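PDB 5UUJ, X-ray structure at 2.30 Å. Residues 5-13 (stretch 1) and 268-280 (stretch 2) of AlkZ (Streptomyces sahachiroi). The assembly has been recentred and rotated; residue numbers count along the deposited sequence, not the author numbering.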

# COMPACT_ATOMS: atom_id res chain seq x y z
N MSE A 5 -8.52 -17.87 -21.28
CA MSE A 5 -8.15 -19.00 -20.44
C MSE A 5 -9.00 -19.05 -19.17
O MSE A 5 -9.66 -18.08 -18.81
N LYS A 6 -8.98 -20.20 -18.50
CA LYS A 6 -9.64 -20.37 -17.22
C LYS A 6 -8.60 -20.59 -16.12
O LYS A 6 -7.48 -21.02 -16.40
N ALA A 7 -8.98 -20.28 -14.89
CA ALA A 7 -8.14 -20.55 -13.73
C ALA A 7 -9.02 -20.64 -12.50
O ALA A 7 -10.09 -20.04 -12.46
N SER A 8 -8.58 -21.40 -11.50
CA SER A 8 -9.28 -21.46 -10.23
C SER A 8 -8.76 -20.35 -9.32
O SER A 8 -7.70 -19.78 -9.57
N TRP A 9 -9.50 -20.05 -8.26
CA TRP A 9 -9.08 -19.02 -7.33
C TRP A 9 -7.86 -19.48 -6.54
O TRP A 9 -6.98 -18.68 -6.22
N ARG A 10 -7.81 -20.77 -6.22
CA ARG A 10 -6.68 -21.30 -5.47
C ARG A 10 -5.40 -21.31 -6.32
O ARG A 10 -4.30 -21.23 -5.78
N GLN A 11 -5.54 -21.40 -7.63
CA GLN A 11 -4.41 -21.15 -8.52
C GLN A 11 -3.96 -19.70 -8.39
O GLN A 11 -2.78 -19.42 -8.20
N VAL A 12 -4.92 -18.78 -8.49
CA VAL A 12 -4.64 -17.35 -8.40
C VAL A 12 -3.97 -17.01 -7.07
O VAL A 12 -3.00 -16.26 -7.04
N PHE A 13 -4.48 -17.57 -5.98
CA PHE A 13 -3.94 -17.28 -4.65
C PHE A 13 -2.48 -17.72 -4.55
O PHE A 13 -1.64 -16.98 -4.04
N HIS A 268 2.28 -13.33 -17.90
CA HIS A 268 2.09 -14.18 -16.72
C HIS A 268 1.01 -15.24 -16.92
O HIS A 268 0.74 -16.03 -16.01
N ALA A 269 0.40 -15.26 -18.10
CA ALA A 269 -0.73 -16.15 -18.36
C ALA A 269 -0.35 -17.63 -18.24
O ALA A 269 -1.00 -18.38 -17.51
N GLU A 270 0.70 -18.04 -18.94
CA GLU A 270 1.14 -19.44 -18.93
C GLU A 270 1.59 -19.87 -17.54
O GLU A 270 1.30 -20.98 -17.10
N GLU A 271 2.31 -18.98 -16.87
CA GLU A 271 2.79 -19.21 -15.52
C GLU A 271 1.63 -19.48 -14.55
O GLU A 271 1.69 -20.39 -13.73
N LEU A 272 0.57 -18.68 -14.67
CA LEU A 272 -0.60 -18.83 -13.82
C LEU A 272 -1.28 -20.17 -14.06
O LEU A 272 -1.64 -20.87 -13.11
N ALA A 273 -1.45 -20.53 -15.33
CA ALA A 273 -2.12 -21.78 -15.69
C ALA A 273 -1.39 -23.01 -15.15
O ALA A 273 -2.02 -24.04 -14.88
N ALA A 274 -0.08 -22.89 -14.97
CA ALA A 274 0.74 -24.02 -14.52
C ALA A 274 0.89 -24.04 -13.00
O ALA A 274 1.45 -24.99 -12.45
N THR A 275 0.41 -23.01 -12.32
CA THR A 275 0.55 -22.92 -10.87
C THR A 275 -0.41 -23.89 -10.17
O THR A 275 -1.60 -23.93 -10.50
N ALA A 276 0.11 -24.65 -9.22
CA ALA A 276 -0.70 -25.60 -8.47
C ALA A 276 -1.57 -24.86 -7.45
O ALA A 276 -1.14 -23.85 -6.90
N PRO A 277 -2.79 -25.36 -7.21
CA PRO A 277 -3.72 -24.73 -6.26
C PRO A 277 -3.09 -24.46 -4.90
O PRO A 277 -2.33 -25.28 -4.38
N CYS A 278 -3.41 -23.30 -4.32
CA CYS A 278 -2.82 -22.87 -3.06
C CYS A 278 -3.13 -23.83 -1.92
O CYS A 278 -4.28 -24.25 -1.74
N THR A 279 -2.10 -24.18 -1.16
CA THR A 279 -2.24 -24.94 0.08
C THR A 279 -1.36 -24.34 1.17
O THR A 279 -0.33 -23.73 0.88
N GLY A 280 -1.76 -24.52 2.43
CA GLY A 280 -0.92 -24.17 3.56
C GLY A 280 -1.41 -22.98 4.37
O GLY A 280 -2.38 -22.33 4.01

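The contact between these two stretches of AlkZ illustrates a common principle of packing at a helix start: two long polar side chains bind the backbone of a partner segment, while apolar side chains, including Met5 and Leu272, pack beside them. No two touching residues are fewer than 260 positions apart in sequence, yet together the segments bury 624 Å². The helix axes approach to 9.4 Å at an angle of 116°, and the chain that follows helix 269-274 adds further contacts.

Gln11 is the clearest example. Its CA-to-CB bond points sideways, but the m, t rotamer carries the amide to the other stretch, where it meets the carbonyls of Ala273 and Thr275. NE2 of Gln11 donates to O of Thr275 at 2.9 Å in a nearly straight bond, and makes a weak second bond to O of Ala273 at 3.0 Å. The same amide is held from its own side, where OE1 of Gln11 accepts from N of Ser8 at 3.2 Å, a bond that helps to hold the side chain that reaches across. OG of Ser8, in the p rotamer, accepts from the backbone N of Gln11 at 3.1 Å and so caps the helix. Thr275 is steadied in turn, its OG1 donating to O of Glu271 at 2.8 Å.

Arg10 supplies the second polar anchor, and both its backbone and its side chain take part. N of Cys278 donates to O of Arg10 at 2.7 Å. The CA-to-CB bond of Arg10 points toward stretch 2, the chi angles run m, t, p, and the guanidinium meets O of Cys278 near its plane, as a donor group should: NE of Arg10 lies 3.0 Å from O of Cys278, and NH2 of Arg10 lies 2.8 Å from that same O. One residue is thus gripped through both its amide and its carbonyl. Pro277 packs alongside, with its CB 3.9 Å from CB of Arg10, and the methyl CG2 of Thr279 sits 3.4 Å from NH2 of Arg10, at the guanidinium edge.

Apolar contacts complete the interface. Leu272, in the t, p rotamer, starts sideways, but its end comes nearer to stretch 1: its CD1 lies 4.3 Å from CG2 of Val12, and its CD2 lies 4.3 Å from CB of Ala7. Selenomethionine Met5, with chi angles p, t, m, lies against Ala269, Leu272 and Ala273 of the partner helix, placing SE 3.9 Å from CB of Ala269, and CE 4.0 Å from CD2 of Leu272 and 3.9 Å from CB of Ala273. At the other end, Cys278, with chi1 t and its CA-to-CB bond toward stretch 1, brings its CB within 3.9 Å of CB of Phe13, whose ring leads away.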

# COMPACT_ATOMS: atom_id res chain seq x y z
CB MSE A 5 -6.67 -18.92 -20.05
CG MSE A 5 -6.31 -17.67 -19.27
SE MSE A 5 -4.49 -17.70 -18.54
CE MSE A 5 -4.75 -18.87 -17.00
CB LYS A 6 -10.62 -21.53 -17.25
CG LYS A 6 -11.83 -21.30 -18.14
CD LYS A 6 -12.94 -22.31 -17.85
CE LYS A 6 -14.24 -21.94 -18.55
NZ LYS A 6 -14.16 -22.09 -20.03
CB ALA A 7 -7.08 -19.48 -13.56
CB SER A 8 -9.09 -22.82 -9.57
OG SER A 8 -7.75 -22.97 -9.13
CB TRP A 9 -10.22 -18.63 -6.38
CG TRP A 9 -11.14 -17.63 -7.00
CD1 TRP A 9 -12.45 -17.82 -7.32
CD2 TRP A 9 -10.82 -16.30 -7.39
NE1 TRP A 9 -12.97 -16.68 -7.88
CE2 TRP A 9 -11.99 -15.73 -7.94
CE3 TRP A 9 -9.66 -15.52 -7.34
CZ2 TRP A 9 -12.03 -14.42 -8.42
CZ3 TRP A 9 -9.70 -14.23 -7.82
CH2 TRP A 9 -10.88 -13.69 -8.35
CB ARG A 10 -6.99 -22.70 -4.94
CG ARG A 10 -7.89 -22.66 -3.71
CD ARG A 10 -8.23 -24.03 -3.19
NE ARG A 10 -7.08 -24.70 -2.60
CZ ARG A 10 -7.14 -25.83 -1.90
NH1 ARG A 10 -8.31 -26.42 -1.69
NH2 ARG A 10 -6.04 -26.37 -1.40
CB GLN A 11 -4.77 -21.45 -9.98
CG GLN A 11 -4.73 -22.91 -10.35
CD GLN A 11 -4.83 -23.12 -11.85
OE1 GLN A 11 -5.84 -22.77 -12.46
NE2 GLN A 11 -3.77 -23.67 -12.44
CB VAL A 12 -5.93 -16.52 -8.58
CG1 VAL A 12 -5.70 -15.05 -8.21
CG2 VAL A 12 -6.44 -16.63 -10.01
CB PHE A 13 -4.76 -17.97 -3.56
CG PHE A 13 -6.19 -17.50 -3.48
CD1 PHE A 13 -6.55 -16.23 -3.90
CD2 PHE A 13 -7.17 -18.34 -3.00
CE1 PHE A 13 -7.86 -15.80 -3.82
CE2 PHE A 13 -8.49 -17.92 -2.92
CZ PHE A 13 -8.83 -16.65 -3.33
CB HIS A 268 1.73 -13.31 -15.51
CG HIS A 268 2.83 -12.39 -15.07
ND1 HIS A 268 2.59 -11.17 -14.49
CD2 HIS A 268 4.18 -12.52 -15.13
CE1 HIS A 268 3.74 -10.58 -14.21
NE2 HIS A 268 4.72 -11.38 -14.59
CB ALA A 269 -1.30 -15.88 -19.74
CB GLU A 270 2.28 -19.64 -19.93
CG GLU A 270 1.85 -19.49 -21.38
CD GLU A 270 0.90 -20.58 -21.83
OE1 GLU A 270 1.13 -21.76 -21.48
OE2 GLU A 270 -0.09 -20.26 -22.53
CB GLU A 271 3.60 -18.00 -15.06
CG GLU A 271 4.22 -18.12 -13.69
CD GLU A 271 5.08 -16.91 -13.36
OE1 GLU A 271 4.62 -16.04 -12.60
OE2 GLU A 271 6.22 -16.84 -13.88
CB LEU A 272 -1.59 -17.69 -14.07
CG LEU A 272 -2.98 -17.81 -13.43
CD1 LEU A 272 -2.86 -17.91 -11.91
CD2 LEU A 272 -3.87 -16.65 -13.84
CB ALA A 273 -2.24 -21.88 -17.21
CB ALA A 274 2.10 -23.96 -15.18
CB THR A 275 0.29 -21.49 -10.36
OG1 THR A 275 1.20 -20.59 -11.01
CG2 THR A 275 0.50 -21.40 -8.85
CB ALA A 276 0.19 -26.62 -7.77
CB PRO A 277 -4.85 -25.76 -6.14
CG PRO A 277 -4.84 -26.48 -7.42
CD PRO A 277 -3.40 -26.54 -7.86
CB CYS A 278 -3.33 -21.46 -2.71
SG CYS A 278 -2.50 -20.68 -1.30
CB THR A 279 -1.87 -26.43 -0.10
OG1 THR A 279 -0.51 -26.53 -0.54
CG2 THR A 279 -2.78 -27.11 -1.10